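Local coordinates for exported protein (Bacteroides fragilis, PDB 4JX0) that is of unknown function but binds magnesium and joins an N-terminal BT_3987-like domain to a probable F5/F8 type C (discoidin-like) domain, at residues I102-P106 with N138-M144; R175-S181 with V270-D276; I195-I201 with N226-L232. All coordinates share one frame. Residue numbers count along the deposited sequence, not the author numbering.

Contact 1: residues I102-P106 with N138-M144; sequences IPLFP and NLSGYVM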
loop_
_atom_site.group_PDB
_atom_site.type_symbol
_atom_site.label_atom_id
_atom_site.label_comp_id
_atom_site.label_asym_id
_atom_site.label_seq_id
_atom_site.Cartn_x
_atom_site.Cartn_y
_atom_site.Cartn_z
ATOM N N ILE A 102 -16.862 -5.986 -10.343
ATOM C CA ILE A 102 -15.397 -5.968 -10.375
ATOM C C ILE A 102 -14.956 -7.221 -11.134
ATOM O O ILE A 102 -15.463 -8.307 -10.849
ATOM C CB ILE A 102 -14.834 -5.872 -8.932
ATOM C CG1 ILE A 102 -14.986 -4.429 -8.421
ATOM C CG2 ILE A 102 -13.368 -6.301 -8.851
ATOM C CD1 ILE A 102 -15.207 -4.303 -7.000
ATOM N N PRO A 103 -14.056 -7.101 -12.130
ATOM C CA PRO A 103 -13.666 -8.286 -12.911
ATOM C C PRO A 103 -12.843 -9.292 -12.125
ATOM O O PRO A 103 -12.233 -8.955 -11.115
ATOM C CB PRO A 103 -12.844 -7.699 -14.058
ATOM C CG PRO A 103 -12.298 -6.442 -13.508
ATOM C CD PRO A 103 -13.386 -5.891 -12.637
ATOM N N LEU A 104 -12.834 -10.536 -12.594
ATOM C CA LEU A 104 -12.063 -11.585 -11.934
ATOM C C LEU A 104 -10.605 -11.444 -12.291
ATOM O O LEU A 104 -10.289 -11.119 -13.440
ATOM C CB LEU A 104 -12.557 -12.988 -12.323
ATOM C CG LEU A 104 -13.933 -13.380 -11.803
ATOM C CD1 LEU A 104 -14.467 -14.571 -12.560
ATOM C CD2 LEU A 104 -13.899 -13.667 -10.312
ATOM N N PHE A 105 -9.712 -11.682 -11.314
ATOM C CA PHE A 105 -8.274 -11.643 -11.562
ATOM C C PHE A 105 -7.939 -12.824 -12.478
ATOM O O PHE A 105 -8.308 -13.944 -12.129
ATOM C CB PHE A 105 -7.497 -11.729 -10.246
ATOM C CG PHE A 105 -6.006 -11.624 -10.408
ATOM C CD1 PHE A 105 -5.389 -10.384 -10.511
ATOM C CD2 PHE A 105 -5.217 -12.764 -10.460
ATOM C CE1 PHE A 105 -4.008 -10.287 -10.667
ATOM C CE2 PHE A 105 -3.833 -12.669 -10.598
ATOM C CZ PHE A 105 -3.239 -11.431 -10.706
ATOM N N PRO A 106 -7.341 -12.620 -13.674
ATOM C CA PRO A 106 -7.096 -13.766 -14.574
ATOM C C PRO A 106 -6.346 -14.935 -13.918
ATOM O O PRO A 106 -5.403 -14.718 -13.167
ATOM C CB PRO A 106 -6.274 -13.158 -15.721
ATOM C CG PRO A 106 -5.955 -11.772 -15.311
ATOM C CD PRO A 106 -6.910 -11.347 -14.284
ATOM N N ASN A 138 -7.262 -2.380 -15.009
ATOM C CA ASN A 138 -8.653 -2.064 -14.684
ATOM C C ASN A 138 -8.689 -1.309 -13.354
ATOM O O ASN A 138 -8.268 -1.867 -12.345
ATOM C CB ASN A 138 -9.475 -3.333 -14.629
ATOM C CG ASN A 138 -10.939 -3.053 -14.572
ATOM O OD1 ASN A 138 -11.561 -3.135 -13.511
ATOM N ND2 ASN A 138 -11.508 -2.647 -15.696
ATOM N N LEU A 139 -9.141 -0.037 -13.354
ATOM C CA LEU A 139 -9.136 0.811 -12.144
ATOM C C LEU A 139 -10.076 0.316 -11.043
ATOM O O LEU A 139 -9.765 0.512 -9.862
ATOM C CB LEU A 139 -9.483 2.261 -12.476
ATOM C CG LEU A 139 -8.505 2.994 -13.394
ATOM C CD1 LEU A 139 -9.073 4.338 -13.823
ATOM C CD2 LEU A 139 -7.157 3.206 -12.720
ATOM N N SER A 140 -11.184 -0.366 -11.425
ATOM C CA SER A 140 -12.141 -0.966 -10.478
ATOM C C SER A 140 -11.462 -2.028 -9.587
ATOM O O SER A 140 -11.974 -2.356 -8.513
ATOM C CB SER A 140 -13.315 -1.608 -11.218
ATOM O OG SER A 140 -13.590 -0.965 -12.452
ATOM N N GLY A 141 -10.341 -2.562 -10.066
ATOM C CA GLY A 141 -9.555 -3.561 -9.378
ATOM C C GLY A 141 -9.898 -4.919 -9.929
ATOM O O GLY A 141 -10.568 -5.036 -10.958
ATOM N N TYR A 142 -9.410 -5.946 -9.255
ATOM C CA TYR A 142 -9.673 -7.338 -9.583
ATOM C C TYR A 142 -10.002 -8.051 -8.303
ATOM O O TYR A 142 -9.597 -7.603 -7.231
ATOM C CB TYR A 142 -8.474 -7.989 -10.292
ATOM C CG TYR A 142 -8.093 -7.312 -11.588
ATOM C CD1 TYR A 142 -7.291 -6.182 -11.594
ATOM C CD2 TYR A 142 -8.517 -7.816 -12.811
ATOM C CE1 TYR A 142 -6.948 -5.545 -12.780
ATOM C CE2 TYR A 142 -8.170 -7.197 -14.008
ATOM C CZ TYR A 142 -7.382 -6.059 -13.988
ATOM O OH TYR A 142 -7.019 -5.407 -15.142
ATOM N N VAL A 143 -10.723 -9.157 -8.403
ATOM C CA VAL A 143 -11.122 -9.928 -7.235
ATOM C C VAL A 143 -10.947 -11.401 -7.519
ATOM O O VAL A 143 -11.063 -11.830 -8.668
ATOM C CB VAL A 143 -12.577 -9.583 -6.822
ATOM C CG1 VAL A 143 -13.598 -10.098 -7.832
ATOM C CG2 VAL A 143 -12.887 -10.103 -5.428
HETATM N N MSE A 144 -10.651 -12.178 -6.488
HETATM C CA MSE A 144 -10.537 -13.614 -6.670
HETATM C C MSE A 144 -10.770 -14.368 -5.383
HETATM O O MSE A 144 -10.518 -13.848 -4.289
HETATM C CB MSE A 144 -9.183 -14.007 -7.248
HETATM C CG MSE A 144 -7.999 -13.623 -6.389
HETATM SE SE MSE A 144 -6.382 -14.410 -7.100
HETATM C CE MSE A 144 -6.615 -16.140 -6.494
#
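Tyr142 lies along the loop 102-106, its ring edge near Leu104 O, with CD2 4.1 Å from both Pro103 CG and Pro106 CD. Tyr142 CB meets Phe105 CB at 3.9 Å. Two backbone hydrogen bonds hold the loop in place: Val143 N to Pro103 O (3.1 Å) and Phe105 N to Val143 O (3.0 Å). They make a single beta bridge between Leu104 and Val143. Ile102 CG2 packs on Val143 CG1 at 3.9 Å. At the other end, SE of selenomethionine Met144 sits 4.8 Å from the centroid of the Phe105 ring, an oblique Met-aromatic contact. A type I turn from Asn138 to Gly141 leads into the strand. Asn138 N donates to Tyr142 OH (3.0 Å), which ties the turn to the ring. Gly141 has a positive phi, and a CB there would jam against the preceding carbonyl. Strand 142-150 pairs with 165-174 through Tyr142 and Met144. The arrangement is a loop bridged to the start of a sheet strand, within the BT_3987-like N-terminal domain of the E-set clan.

Contact 2: residues R175-S181 with V270-D276; sequences RLDNIDS and VNHGVFD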
loop_
_atom_site.group_PDB
_atom_site.type_symbol
_atom_site.label_atom_id
_atom_site.label_comp_id
_atom_site.label_asym_id
_atom_site.label_seq_id
_atom_site.Cartn_x
_atom_site.Cartn_y
_atom_site.Cartn_z
ATOM N N ARG A 175 -0.692 6.324 -10.121
ATOM C CA ARG A 175 0.445 7.040 -9.548
ATOM C C ARG A 175 1.555 7.104 -10.589
ATOM O O ARG A 175 2.122 6.073 -10.968
ATOM C CB ARG A 175 0.961 6.386 -8.260
ATOM C CG ARG A 175 2.125 7.154 -7.625
ATOM C CD ARG A 175 2.482 6.639 -6.249
ATOM N NE ARG A 175 3.474 5.561 -6.307
ATOM C CZ ARG A 175 3.793 4.768 -5.289
ATOM N NH1 ARG A 175 3.195 4.913 -4.109
ATOM N NH2 ARG A 175 4.713 3.818 -5.444
ATOM N N LEU A 176 1.916 8.309 -10.996
ATOM C CA LEU A 176 2.979 8.486 -11.976
ATOM C C LEU A 176 4.329 8.324 -11.283
ATOM O O LEU A 176 4.414 8.453 -10.063
ATOM C CB LEU A 176 2.873 9.862 -12.645
ATOM C CG LEU A 176 1.476 10.309 -13.115
ATOM C CD1 LEU A 176 1.516 11.717 -13.619
ATOM C CD2 LEU A 176 0.931 9.367 -14.178
ATOM N N ASP A 177 5.369 8.010 -12.036
ATOM C CA ASP A 177 6.728 7.904 -11.499
ATOM C C ASP A 177 7.393 9.162 -11.980
ATOM O O ASP A 177 8.222 9.120 -12.899
ATOM C CB ASP A 177 7.423 6.612 -11.981
ATOM C CG ASP A 177 8.886 6.453 -11.632
ATOM O OD1 ASP A 177 9.329 7.067 -10.630
ATOM O OD2 ASP A 177 9.603 5.727 -12.377
ATOM N N ASN A 178 6.935 10.310 -11.434
ATOM C CA ASN A 178 7.404 11.626 -11.855
ATOM C C ASN A 178 8.010 12.434 -10.715
ATOM O O ASN A 178 8.087 13.647 -10.846
ATOM C CB ASN A 178 6.245 12.409 -12.479
ATOM C CG ASN A 178 6.685 13.599 -13.277
ATOM O OD1 ASN A 178 7.602 13.509 -14.092
ATOM N ND2 ASN A 178 6.085 14.751 -13.028
ATOM N N ILE A 179 8.489 11.792 -9.631
ATOM C CA ILE A 179 9.127 12.502 -8.525
ATOM C C ILE A 179 10.534 11.938 -8.344
ATOM O O ILE A 179 10.689 10.738 -8.109
ATOM C CB ILE A 179 8.284 12.419 -7.225
ATOM C CG1 ILE A 179 6.928 13.168 -7.373
ATOM C CG2 ILE A 179 9.063 12.941 -6.022
ATOM C CD1 ILE A 179 6.982 14.682 -7.501
ATOM N N ASP A 180 11.554 12.807 -8.469
ATOM C CA ASP A 180 12.956 12.447 -8.282
ATOM C C ASP A 180 13.348 12.728 -6.823
ATOM O O ASP A 180 13.184 13.855 -6.343
ATOM C CB ASP A 180 13.849 13.211 -9.261
ATOM C CG ASP A 180 15.314 12.852 -9.143
ATOM O OD1 ASP A 180 15.679 11.707 -9.493
ATOM O OD2 ASP A 180 16.093 13.702 -8.679
ATOM N N SER A 181 13.863 11.697 -6.130
ATOM C CA SER A 181 14.238 11.754 -4.722
ATOM C C SER A 181 15.774 11.837 -4.506
ATOM O O SER A 181 16.255 11.537 -3.408
ATOM C CB SER A 181 13.692 10.520 -4.017
ATOM O OG SER A 181 12.337 10.278 -4.364
ATOM N N VAL A 270 -3.918 14.508 -9.319
ATOM C CA VAL A 270 -3.153 13.333 -9.738
ATOM C C VAL A 270 -1.948 13.132 -8.821
ATOM O O VAL A 270 -1.285 14.103 -8.474
ATOM C CB VAL A 270 -2.712 13.469 -11.217
ATOM C CG1 VAL A 270 -2.029 12.191 -11.711
ATOM C CG2 VAL A 270 -3.896 13.825 -12.110
ATOM N N ASN A 271 -1.663 11.866 -8.448
ATOM C CA ASN A 271 -0.504 11.513 -7.622
ATOM C C ASN A 271 0.707 11.367 -8.550
ATOM O O ASN A 271 0.762 10.421 -9.344
ATOM C CB ASN A 271 -0.798 10.212 -6.870
ATOM C CG ASN A 271 0.245 9.797 -5.865
ATOM O OD1 ASN A 271 1.380 10.285 -5.847
ATOM N ND2 ASN A 271 -0.105 8.826 -5.042
ATOM N N HIS A 272 1.665 12.320 -8.469
ATOM C CA HIS A 272 2.845 12.316 -9.345
ATOM C C HIS A 272 3.984 11.415 -8.836
ATOM O O HIS A 272 4.994 11.280 -9.527
ATOM C CB HIS A 272 3.357 13.741 -9.577
ATOM C CG HIS A 272 2.669 14.383 -10.725
ATOM N ND1 HIS A 272 3.340 14.666 -11.896
ATOM C CD2 HIS A 272 1.356 14.656 -10.894
ATOM C CE1 HIS A 272 2.430 15.163 -12.720
ATOM N NE2 HIS A 272 1.218 15.168 -12.159
ATOM N N GLY A 273 3.811 10.792 -7.675
ATOM C CA GLY A 273 4.804 9.896 -7.108
ATOM C C GLY A 273 5.080 10.166 -5.646
ATOM O O GLY A 273 4.491 11.062 -5.034
ATOM N N VAL A 274 5.987 9.379 -5.082
ATOM C CA VAL A 274 6.384 9.501 -3.697
ATOM C C VAL A 274 7.803 10.050 -3.631
ATOM O O VAL A 274 8.724 9.485 -4.238
ATOM C CB VAL A 274 6.278 8.143 -2.957
ATOM C CG1 VAL A 274 6.769 8.258 -1.511
ATOM C CG2 VAL A 274 4.846 7.610 -3.001
ATOM N N PHE A 275 7.980 11.140 -2.873
ATOM C CA PHE A 275 9.301 11.667 -2.577
ATOM C C PHE A 275 9.790 10.836 -1.415
ATOM O O PHE A 275 8.995 10.568 -0.523
ATOM C CB PHE A 275 9.241 13.155 -2.228
ATOM C CG PHE A 275 10.573 13.716 -1.782
ATOM C CD1 PHE A 275 11.596 13.927 -2.693
ATOM C CD2 PHE A 275 10.787 14.072 -0.458
ATOM C CE1 PHE A 275 12.803 14.488 -2.289
ATOM C CE2 PHE A 275 12.000 14.624 -0.060
ATOM C CZ PHE A 275 12.996 14.830 -0.979
ATOM N N ASP A 276 11.023 10.334 -1.462
ATOM C CA ASP A 276 11.590 9.512 -0.385
ATOM C C ASP A 276 13.106 9.612 -0.471
ATOM O O ASP A 276 13.746 8.785 -1.129
ATOM C CB ASP A 276 11.093 8.053 -0.487
ATOM C CG ASP A 276 11.606 7.096 0.583
ATOM O OD1 ASP A 276 12.065 7.575 1.643
ATOM O OD2 ASP A 276 11.517 5.863 0.374
HETATM O O HOH W 1 1.136 7.013 -2.621
#
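Leu176, in its mt rotamer, lays CD1 over the His272 ring face, a CH-pi contact 3.7 Å from the centroid. A t chi1 carries Asn178 ND2 to the ring edge, where it donates to His272 ND1 at 3.0 Å. The backbones add Leu176 N to Asn271 O and Asn178 N to His272 O, each 2.9 Å. Arg175 turns at chi3 (p), which sets one guanidinium face against Val274 CG2. A water accepts from Arg175 NH1 and Asn271 ND2. Asn271 OD1 takes Gly273 N (3.1 Å), an Asx turn. A CB on Gly273 would crowd Leu176 O and Ile179 CG1; at phi 133° it would also jam against His272 O, which alone calls for glycine. Ile179 CG2 lies 3.8 Å from Phe275 CB. Ser181 OG accepts from Asp276 N at 3.2 Å. Asn178 OD1 bonds Lys290 N. At this junction of the two domains, Arg175 still bonds the backbone of Asn54 in strand 47-54, while 179-180 pair with 283-294 and edge strand 269-276 lies beside 255-263.

Contact 3: residues I195-I201 with N226-L232; sequences ISFKSDI and NYLTIIL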
loop_
_atom_site.group_PDB
_atom_site.type_symbol
_atom_site.label_atom_id
_atom_site.label_comp_id
_atom_site.label_asym_id
_atom_site.label_seq_id
_atom_site.Cartn_x
_atom_site.Cartn_y
_atom_site.Cartn_z
ATOM N N ILE A 195 3.045 32.923 -3.897
ATOM C CA ILE A 195 2.434 31.652 -3.494
ATOM C C ILE A 195 1.574 31.847 -2.233
ATOM O O ILE A 195 1.944 32.604 -1.340
ATOM C CB ILE A 195 3.525 30.564 -3.268
ATOM C CG1 ILE A 195 4.215 30.218 -4.598
ATOM C CG2 ILE A 195 2.930 29.299 -2.610
ATOM C CD1 ILE A 195 5.335 29.190 -4.482
ATOM N N SER A 196 0.436 31.138 -2.171
ATOM C CA SER A 196 -0.477 31.109 -1.023
ATOM C C SER A 196 -0.475 29.675 -0.492
ATOM O O SER A 196 -0.182 28.747 -1.252
ATOM C CB SER A 196 -1.887 31.557 -1.419
ATOM O OG SER A 196 -1.899 32.366 -2.585
ATOM N N PHE A 197 -0.771 29.489 0.802
ATOM C CA PHE A 197 -0.757 28.169 1.424
ATOM C C PHE A 197 -2.042 27.871 2.172
ATOM O O PHE A 197 -2.638 28.764 2.777
ATOM C CB PHE A 197 0.410 28.060 2.404
ATOM C CG PHE A 197 1.765 28.319 1.800
ATOM C CD1 PHE A 197 2.300 29.598 1.783
ATOM C CD2 PHE A 197 2.518 27.283 1.276
ATOM C CE1 PHE A 197 3.555 29.839 1.232
ATOM C CE2 PHE A 197 3.769 27.529 0.710
ATOM C CZ PHE A 197 4.277 28.807 0.688
ATOM N N LYS A 198 -2.443 26.597 2.157
ATOM C CA LYS A 198 -3.609 26.104 2.884
ATOM C C LYS A 198 -3.213 24.813 3.576
ATOM O O LYS A 198 -2.374 24.069 3.063
ATOM C CB LYS A 198 -4.821 25.908 1.952
ATOM C CG LYS A 198 -5.517 27.219 1.612
ATOM C CD LYS A 198 -6.768 27.044 0.742
ATOM C CE LYS A 198 -8.035 26.866 1.553
ATOM N NZ LYS A 198 -9.247 26.788 0.692
ATOM N N SER A 199 -3.769 24.571 4.760
ATOM C CA SER A 199 -3.488 23.361 5.526
ATOM C C SER A 199 -4.610 23.082 6.532
ATOM O O SER A 199 -5.280 24.010 6.995
ATOM C CB SER A 199 -2.158 23.495 6.257
ATOM O OG SER A 199 -1.881 22.329 7.014
ATOM N N ASP A 200 -4.798 21.804 6.878
ATOM C CA ASP A 200 -5.802 21.419 7.873
ATOM C C ASP A 200 -5.295 21.644 9.299
ATOM O O ASP A 200 -6.112 21.653 10.215
ATOM C CB ASP A 200 -6.245 19.960 7.708
ATOM C CG ASP A 200 -5.141 18.939 7.832
ATOM O OD1 ASP A 200 -3.975 19.280 7.508
ATOM O OD2 ASP A 200 -5.436 17.799 8.254
ATOM N N ILE A 201 -3.966 21.817 9.495
ATOM C CA ILE A 201 -3.374 22.038 10.817
ATOM C C ILE A 201 -2.567 23.338 10.818
ATOM O O ILE A 201 -1.921 23.666 9.817
ATOM C CB ILE A 201 -2.511 20.825 11.245
ATOM C CG1 ILE A 201 -2.165 20.910 12.731
ATOM C CG2 ILE A 201 -1.236 20.662 10.384
ATOM C CD1 ILE A 201 -1.784 19.616 13.344
ATOM N N ASN A 226 -2.462 14.953 7.957
ATOM C CA ASN A 226 -2.240 16.378 7.694
ATOM C C ASN A 226 -1.649 16.570 6.311
ATOM O O ASN A 226 -0.978 15.669 5.794
ATOM C CB ASN A 226 -1.309 17.026 8.719
ATOM C CG ASN A 226 -1.758 16.959 10.149
ATOM O OD1 ASN A 226 -0.999 16.552 11.030
ATOM N ND2 ASN A 226 -2.957 17.417 10.440
ATOM N N TYR A 227 -1.888 17.744 5.722
ATOM C CA TYR A 227 -1.372 18.086 4.400
ATOM C C TYR A 227 -0.947 19.553 4.345
ATOM O O TYR A 227 -1.308 20.352 5.216
ATOM C CB TYR A 227 -2.433 17.806 3.312
ATOM C CG TYR A 227 -3.705 18.621 3.471
ATOM C CD1 TYR A 227 -3.812 19.900 2.934
ATOM C CD2 TYR A 227 -4.792 18.120 4.178
ATOM C CE1 TYR A 227 -4.972 20.658 3.091
ATOM C CE2 TYR A 227 -5.962 18.862 4.328
ATOM C CZ TYR A 227 -6.045 20.138 3.793
ATOM O OH TYR A 227 -7.184 20.905 3.937
ATOM N N LEU A 228 -0.213 19.898 3.278
ATOM C CA LEU A 228 0.226 21.259 2.987
ATOM C C LEU A 228 -0.030 21.534 1.521
ATOM O O LEU A 228 0.579 20.863 0.685
ATOM C CB LEU A 228 1.713 21.417 3.322
ATOM C CG LEU A 228 2.392 22.728 2.903
ATOM C CD1 LEU A 228 1.729 23.939 3.556
ATOM C CD2 LEU A 228 3.861 22.684 3.224
ATOM N N THR A 229 -0.925 22.492 1.200
ATOM C CA THR A 229 -1.249 22.835 -0.184
ATOM C C THR A 229 -0.538 24.109 -0.596
ATOM O O THR A 229 -0.565 25.089 0.134
ATOM C CB THR A 229 -2.760 22.988 -0.394
ATOM O OG1 THR A 229 -3.437 21.917 0.242
ATOM C CG2 THR A 229 -3.146 22.992 -1.864
ATOM N N ILE A 230 0.087 24.086 -1.777
ATOM C CA ILE A 230 0.774 25.219 -2.401
ATOM C C ILE A 230 -0.179 25.713 -3.458
ATOM O O ILE A 230 -0.539 24.925 -4.329
ATOM C CB ILE A 230 2.153 24.790 -3.006
ATOM C CG1 ILE A 230 3.246 24.703 -1.924
ATOM C CG2 ILE A 230 2.598 25.745 -4.124
ATOM C CD1 ILE A 230 2.977 23.745 -0.839
ATOM N N ILE A 231 -0.595 26.985 -3.403
ATOM C CA ILE A 231 -1.529 27.537 -4.380
ATOM C C ILE A 231 -0.813 28.610 -5.186
ATOM O O ILE A 231 -0.390 29.614 -4.619
ATOM C CB ILE A 231 -2.797 28.084 -3.674
ATOM C CG1 ILE A 231 -3.472 26.990 -2.810
ATOM C CG2 ILE A 231 -3.794 28.633 -4.698
ATOM C CD1 ILE A 231 -4.183 27.497 -1.659
ATOM N N LEU A 232 -0.690 28.398 -6.509
ATOM C CA LEU A 232 -0.045 29.350 -7.413
ATOM C C LEU A 232 -1.062 30.394 -7.887
ATOM O O LEU A 232 -2.256 30.083 -7.932
ATOM C CB LEU A 232 0.548 28.630 -8.633
ATOM C CG LEU A 232 1.442 27.428 -8.353
ATOM C CD1 LEU A 232 1.921 26.810 -9.642
ATOM C CD2 LEU A 232 2.632 27.814 -7.487
#
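Asn226 opens the segment beside Ile201, with ND2 3.5 Å from Ile201 CB. Asn226 ND2 also makes a weak hydrogen bond to Asp200 OD2 (3.3 Å), while OD1 is held by the backbone N atoms of Ser222 and Asn223. Tyr227 N donates to Asp200 OD1 at 3.1 Å. That oxygen also lies over one face of the Tyr227 ring, which has a cation-pi partner in Arg298. Tyr227 O lies 2.7 Å from Ser199 OG. Next, Leu228 CD1 reaches Phe197 CD2 at 4.1 Å. Thr229 forms a hydrogen-bonded pair with Lys198: Thr229 N to Lys198 O is 2.8 Å and Lys198 N to Thr229 O is 3.1 Å. Here the two strands run antiparallel, 155° apart in direction, as the first two strands of a five-stranded antiparallel sheet. Strand 196-199 is one edge strand of it; 227-232 passes on to 296-304. Such sheets are consistent with the beta-sandwich of discoidin-like domains. Ile230 CG1 packs on Phe197 CE2 (3.9 Å), and Ile230 CG2 meets Ile195 CG2 (3.9 Å). This face, with Leu228, turns inward, where Phe197 and Ile230 touch Val316. Ile231 repeats the hydrogen-bonded pairing with Ser196, through Ile231 N to Ser196 O (2.8 Å) and Ser196 N to Ile231 O (3.0 Å). Ile231 CD1 lies 3.5 Å from Lys198 CG, on the same face as Thr229. Leu232 CD2 packs 4.1 Å from Ile195 CG1.

Overall arrangement
Contact 1 belongs to the N-terminal domain, whereas contacts 2 and 3 both reach the same five-stranded sheet of the second domain, contact 2 through strand 269-276. Strands 196-199 and 269-276 are its outer edges, so the two contacts mark opposite borders, with centres 18 Å apart. All of contact 3 falls between the two segments of contact 2. Contact 1 lies 25 Å from contact 2 and 36 Å from contact 3, centre to centre. Strand 165-174 leads from the sheet of contact 1 into segment 175-181. In contact 3, the Phe197 side chain is about 9 Å from a magnesium ion bound by Ser208, Asp211, Asn213, Asn314 and Glu315. Contacts 1 and 2 lie far from it.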